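Local coordinates for protein phenylacetaldehyde dehydrogenase (Burkholderia cenocepacia, PDB 4O5H) that probably oxidises phenylacetaldehyde to phenylacetic acid with NAD+ as the electron acceptor, as a member of the aldehyde dehydrogenase family, at residues 249-263 / 272-285. Residues are numbered along the deposited sequence; the frame is centred on the assembly and turned at random.
Sequences SRDPRIDKIAFTGST and AALDNMTRMSLELG
Ile257 and Phe259 of strand 256-260 exchange backbone bonds with Arg279, Ser281 and Glu283 of the parallel strand 279-283, joined to it through helix 263-275 as a beta-alpha-beta crossover in the Rossmann-like domain of the aldehyde dehydrogenase fold. Ile257 N gives to Arg279 O (2.8 Å), and Ile257 O takes Ser281 N. Phe259 repeats the pattern, its N bonded to Ser281 O and its O to Glu283 N. Asp255 O accepts Arg279 N at one end and Glu283 O accepts Gly261 N at the other. Lys256 and Ala258 turn their backbone groups the other way, to Val177, Gly179 and Ile181 of strand 166-181.

On the helix-covered face, Ile257 CG2 lies 3.7 Å from Met280 CB and also touches Ala273 CB, while Leu284 CD2 meets the edge of the Phe259 ring at CE2. On the other face Lys256 runs extended as far as CE (CG anti to the backbone N, chi1 -179°), which passes 3.8 Å from Ser281 CB, then bends at its last torsion. There its NZ bonds Gln499 O, Thr260 OG1 is hydrogen-bonded to Lys194 NZ, and Arg279 forms a salt bridge with Glu502.

Helix 263-275 ends in a Schellman motif, Thr278 N to Ala273 O and Met277 N to Leu274 O, with Met277 at positive phi; Asn276 N is a second donor to Ala273 O, from the opposite face of its plane. Asn276 ND2 reaches Arg250 O from above the carbonyl plane (2.9 Å, 135° at the hydrogen). A water completes this corner, donating to Ser249 O and Asp251 O and accepting from Asn276 ND2 and Thr278 OG1. Beyond the strands, Thr263 OG1, bonded also to Gln485 O, accepts Gly285 N at 3.1 Å.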
# COMPACT_ATOMS: atom_id res chain seq x y z
N SER A 249 -16.06 -4.05 -2.07
CA SER A 249 -14.68 -4.53 -1.85
C SER A 249 -14.27 -5.69 -2.74
O SER A 249 -13.08 -5.79 -3.12
CB SER A 249 -14.43 -4.89 -0.37
OG SER A 249 -15.10 -6.09 0.01
N ARG A 250 -15.22 -6.56 -3.11
CA ARG A 250 -14.93 -7.76 -3.90
C ARG A 250 -15.02 -7.53 -5.41
O ARG A 250 -14.73 -8.44 -6.19
CB ARG A 250 -15.95 -8.86 -3.60
CG ARG A 250 -16.06 -9.37 -2.20
CD ARG A 250 -16.93 -10.65 -2.18
NE ARG A 250 -18.30 -10.39 -2.70
CZ ARG A 250 -19.35 -10.04 -1.94
NH1 ARG A 250 -19.20 -9.91 -0.63
NH2 ARG A 250 -20.54 -9.82 -2.48
N ASP A 251 -15.47 -6.36 -5.85
CA ASP A 251 -15.70 -6.16 -7.26
C ASP A 251 -14.36 -6.08 -7.98
O ASP A 251 -13.55 -5.25 -7.64
CB ASP A 251 -16.55 -4.92 -7.52
CG ASP A 251 -17.17 -4.92 -8.90
OD1 ASP A 251 -16.45 -5.07 -9.89
OD2 ASP A 251 -18.42 -4.75 -9.01
N PRO A 252 -14.12 -6.95 -8.99
CA PRO A 252 -12.80 -6.92 -9.62
C PRO A 252 -12.64 -5.73 -10.54
O PRO A 252 -11.57 -5.52 -11.06
CB PRO A 252 -12.73 -8.25 -10.39
CG PRO A 252 -14.18 -8.62 -10.64
CD PRO A 252 -14.91 -8.13 -9.41
N ARG A 253 -13.69 -4.96 -10.76
CA ARG A 253 -13.61 -3.81 -11.67
C ARG A 253 -13.24 -2.50 -11.01
O ARG A 253 -13.07 -1.49 -11.70
CB ARG A 253 -14.91 -3.63 -12.48
CG ARG A 253 -15.32 -4.87 -13.26
CD ARG A 253 -16.77 -4.75 -13.71
NE ARG A 253 -17.67 -4.65 -12.54
CZ ARG A 253 -18.98 -4.37 -12.64
NH1 ARG A 253 -19.56 -4.12 -13.83
NH2 ARG A 253 -19.74 -4.31 -11.55
N ILE A 254 -13.14 -2.48 -9.66
CA ILE A 254 -12.46 -1.38 -9.01
C ILE A 254 -10.95 -1.60 -9.06
O ILE A 254 -10.48 -2.72 -9.18
CB ILE A 254 -12.96 -1.11 -7.57
CG1 ILE A 254 -12.61 -2.23 -6.61
CG2 ILE A 254 -14.45 -0.87 -7.57
CD1 ILE A 254 -12.71 -1.81 -5.16
N ASP A 255 -10.20 -0.51 -9.01
CA ASP A 255 -8.73 -0.55 -9.04
C ASP A 255 -8.11 -0.27 -7.66
O ASP A 255 -7.00 -0.72 -7.36
CB ASP A 255 -8.26 0.48 -10.04
CG ASP A 255 -8.78 0.17 -11.43
OD1 ASP A 255 -8.51 -0.96 -11.91
OD2 ASP A 255 -9.50 1.00 -12.00
N LYS A 256 -8.86 0.41 -6.81
CA LYS A 256 -8.39 0.72 -5.50
C LYS A 256 -9.55 0.74 -4.51
O LYS A 256 -10.63 1.21 -4.84
CB LYS A 256 -7.71 2.06 -5.47
CG LYS A 256 -7.17 2.40 -4.09
CD LYS A 256 -6.36 3.69 -4.05
CE LYS A 256 -5.72 3.90 -2.65
NZ LYS A 256 -4.26 3.46 -2.66
N ILE A 257 -9.29 0.23 -3.31
CA ILE A 257 -10.26 0.34 -2.22
C ILE A 257 -9.67 1.25 -1.16
O ILE A 257 -8.49 1.14 -0.80
CB ILE A 257 -10.70 -1.05 -1.67
CG1 ILE A 257 -11.90 -0.92 -0.74
CG2 ILE A 257 -9.60 -1.76 -0.92
CD1 ILE A 257 -13.20 -0.77 -1.51
N ALA A 258 -10.49 2.19 -0.68
CA ALA A 258 -10.06 3.14 0.32
C ALA A 258 -11.02 3.05 1.47
O ALA A 258 -12.22 3.36 1.31
CB ALA A 258 -10.06 4.54 -0.29
N PHE A 259 -10.53 2.59 2.62
CA PHE A 259 -11.38 2.18 3.71
C PHE A 259 -10.91 2.78 5.02
O PHE A 259 -9.71 2.74 5.35
CB PHE A 259 -11.40 0.64 3.85
CG PHE A 259 -12.10 0.15 5.08
CD1 PHE A 259 -13.47 -0.03 5.09
CD2 PHE A 259 -11.41 -0.07 6.25
CE1 PHE A 259 -14.12 -0.49 6.26
CE2 PHE A 259 -12.05 -0.52 7.41
CZ PHE A 259 -13.40 -0.73 7.41
N THR A 260 -11.88 3.28 5.79
CA THR A 260 -11.63 3.71 7.16
C THR A 260 -12.66 2.97 8.02
O THR A 260 -13.85 2.95 7.69
CB THR A 260 -11.78 5.23 7.27
OG1 THR A 260 -10.74 5.85 6.49
CG2 THR A 260 -11.66 5.69 8.71
N GLY A 261 -12.21 2.40 9.15
CA GLY A 261 -13.07 1.63 10.02
C GLY A 261 -12.24 0.81 10.97
O GLY A 261 -11.09 1.11 11.22
N SER A 262 -12.83 -0.24 11.51
CA SER A 262 -12.15 -1.04 12.49
C SER A 262 -11.05 -1.88 11.82
O SER A 262 -11.10 -2.20 10.64
CB SER A 262 -13.12 -1.95 13.24
OG SER A 262 -13.58 -2.96 12.40
N THR A 263 -10.05 -2.26 12.61
CA THR A 263 -8.99 -3.14 12.12
C THR A 263 -9.60 -4.46 11.65
O THR A 263 -9.21 -4.99 10.62
CB THR A 263 -7.89 -3.30 13.21
OG1 THR A 263 -7.24 -2.03 13.39
CG2 THR A 263 -6.83 -4.32 12.80
N ALA A 272 -10.47 -9.35 0.60
CA ALA A 272 -11.27 -9.29 -0.62
C ALA A 272 -10.51 -8.55 -1.72
O ALA A 272 -10.49 -8.98 -2.88
CB ALA A 272 -12.62 -8.62 -0.34
N ALA A 273 -9.91 -7.42 -1.37
CA ALA A 273 -9.15 -6.64 -2.34
C ALA A 273 -7.99 -7.44 -2.93
O ALA A 273 -7.78 -7.46 -4.16
CB ALA A 273 -8.61 -5.39 -1.67
N LEU A 274 -7.24 -8.10 -2.06
CA LEU A 274 -6.07 -8.83 -2.48
C LEU A 274 -6.39 -9.89 -3.52
O LEU A 274 -5.60 -10.13 -4.41
CB LEU A 274 -5.42 -9.53 -1.33
CG LEU A 274 -4.11 -8.99 -0.84
CD1 LEU A 274 -3.60 -9.98 0.19
CD2 LEU A 274 -3.07 -8.86 -1.99
N ASP A 275 -7.53 -10.54 -3.38
CA ASP A 275 -7.87 -11.59 -4.31
C ASP A 275 -8.03 -11.10 -5.72
O ASP A 275 -7.87 -11.88 -6.63
CB ASP A 275 -9.08 -12.36 -3.82
CG ASP A 275 -8.70 -13.33 -2.67
OD1 ASP A 275 -7.53 -13.85 -2.65
OD2 ASP A 275 -9.57 -13.57 -1.84
N ASN A 276 -8.29 -9.80 -5.89
CA ASN A 276 -8.31 -9.16 -7.20
C ASN A 276 -7.09 -8.29 -7.49
O ASN A 276 -7.06 -7.56 -8.49
CB ASN A 276 -9.55 -8.26 -7.30
CG ASN A 276 -10.84 -9.04 -7.16
OD1 ASN A 276 -10.96 -10.09 -7.73
ND2 ASN A 276 -11.80 -8.53 -6.41
N MET A 277 -6.09 -8.35 -6.62
CA MET A 277 -4.94 -7.44 -6.68
C MET A 277 -5.37 -5.97 -6.77
O MET A 277 -4.72 -5.15 -7.43
CB MET A 277 -3.99 -7.84 -7.80
CG MET A 277 -2.52 -7.51 -7.56
SD MET A 277 -1.84 -7.97 -5.94
CE MET A 277 -2.16 -9.67 -5.89
N THR A 278 -6.43 -5.64 -6.06
CA THR A 278 -6.89 -4.27 -5.88
C THR A 278 -5.98 -3.53 -4.88
O THR A 278 -5.66 -4.06 -3.83
CB THR A 278 -8.33 -4.31 -5.36
OG1 THR A 278 -9.14 -5.05 -6.26
CG2 THR A 278 -8.92 -2.91 -5.18
N ARG A 279 -5.56 -2.31 -5.20
CA ARG A 279 -4.71 -1.56 -4.33
C ARG A 279 -5.53 -1.17 -3.13
O ARG A 279 -6.74 -1.04 -3.23
CB ARG A 279 -4.20 -0.28 -5.00
CG ARG A 279 -3.16 -0.51 -6.09
CD ARG A 279 -3.69 -0.94 -7.44
NE ARG A 279 -2.51 -1.06 -8.31
CZ ARG A 279 -1.99 -2.19 -8.78
NH1 ARG A 279 -2.55 -3.40 -8.56
NH2 ARG A 279 -0.83 -2.11 -9.47
N MET A 280 -4.89 -0.95 -2.00
CA MET A 280 -5.66 -0.65 -0.81
C MET A 280 -5.02 0.36 0.10
O MET A 280 -3.81 0.45 0.21
CB MET A 280 -6.02 -1.96 -0.08
CG MET A 280 -4.90 -2.66 0.59
SD MET A 280 -5.26 -4.43 0.93
CE MET A 280 -4.46 -5.18 -0.44
N SER A 281 -5.87 1.20 0.68
CA SER A 281 -5.49 2.15 1.70
C SER A 281 -6.41 1.88 2.88
O SER A 281 -7.65 1.82 2.68
CB SER A 281 -5.69 3.59 1.16
OG SER A 281 -5.41 4.53 2.16
N LEU A 282 -5.84 1.72 4.08
CA LEU A 282 -6.60 1.29 5.25
C LEU A 282 -6.27 2.12 6.47
O LEU A 282 -5.13 2.13 6.93
CB LEU A 282 -6.32 -0.19 5.55
CG LEU A 282 -6.49 -1.21 4.43
CD1 LEU A 282 -5.97 -2.57 4.87
CD2 LEU A 282 -7.96 -1.34 3.99
N GLU A 283 -7.26 2.87 6.94
CA GLU A 283 -7.11 3.69 8.13
C GLU A 283 -8.00 3.05 9.19
O GLU A 283 -9.23 3.06 9.08
CB GLU A 283 -7.52 5.15 7.86
CG GLU A 283 -6.52 5.95 7.04
CD GLU A 283 -6.49 5.54 5.56
OE1 GLU A 283 -7.59 5.46 4.93
OE2 GLU A 283 -5.35 5.28 4.99
N LEU A 284 -7.36 2.44 10.20
CA LEU A 284 -8.06 1.47 11.01
C LEU A 284 -8.13 1.90 12.48
O LEU A 284 -8.30 3.09 12.76
CB LEU A 284 -7.42 0.09 10.85
CG LEU A 284 -7.22 -0.37 9.41
CD1 LEU A 284 -6.55 -1.72 9.36
CD2 LEU A 284 -8.55 -0.43 8.68
N GLY A 285 -8.06 0.96 13.41
CA GLY A 285 -8.31 1.28 14.79
C GLY A 285 -7.17 2.05 15.47
O GLY A 285 -6.09 2.21 14.92
O HOH W 1 -11.71 -5.63 -5.43
O HOH W 2 -9.26 -7.03 -10.60
O HOH W 3 -8.73 -4.79 -8.84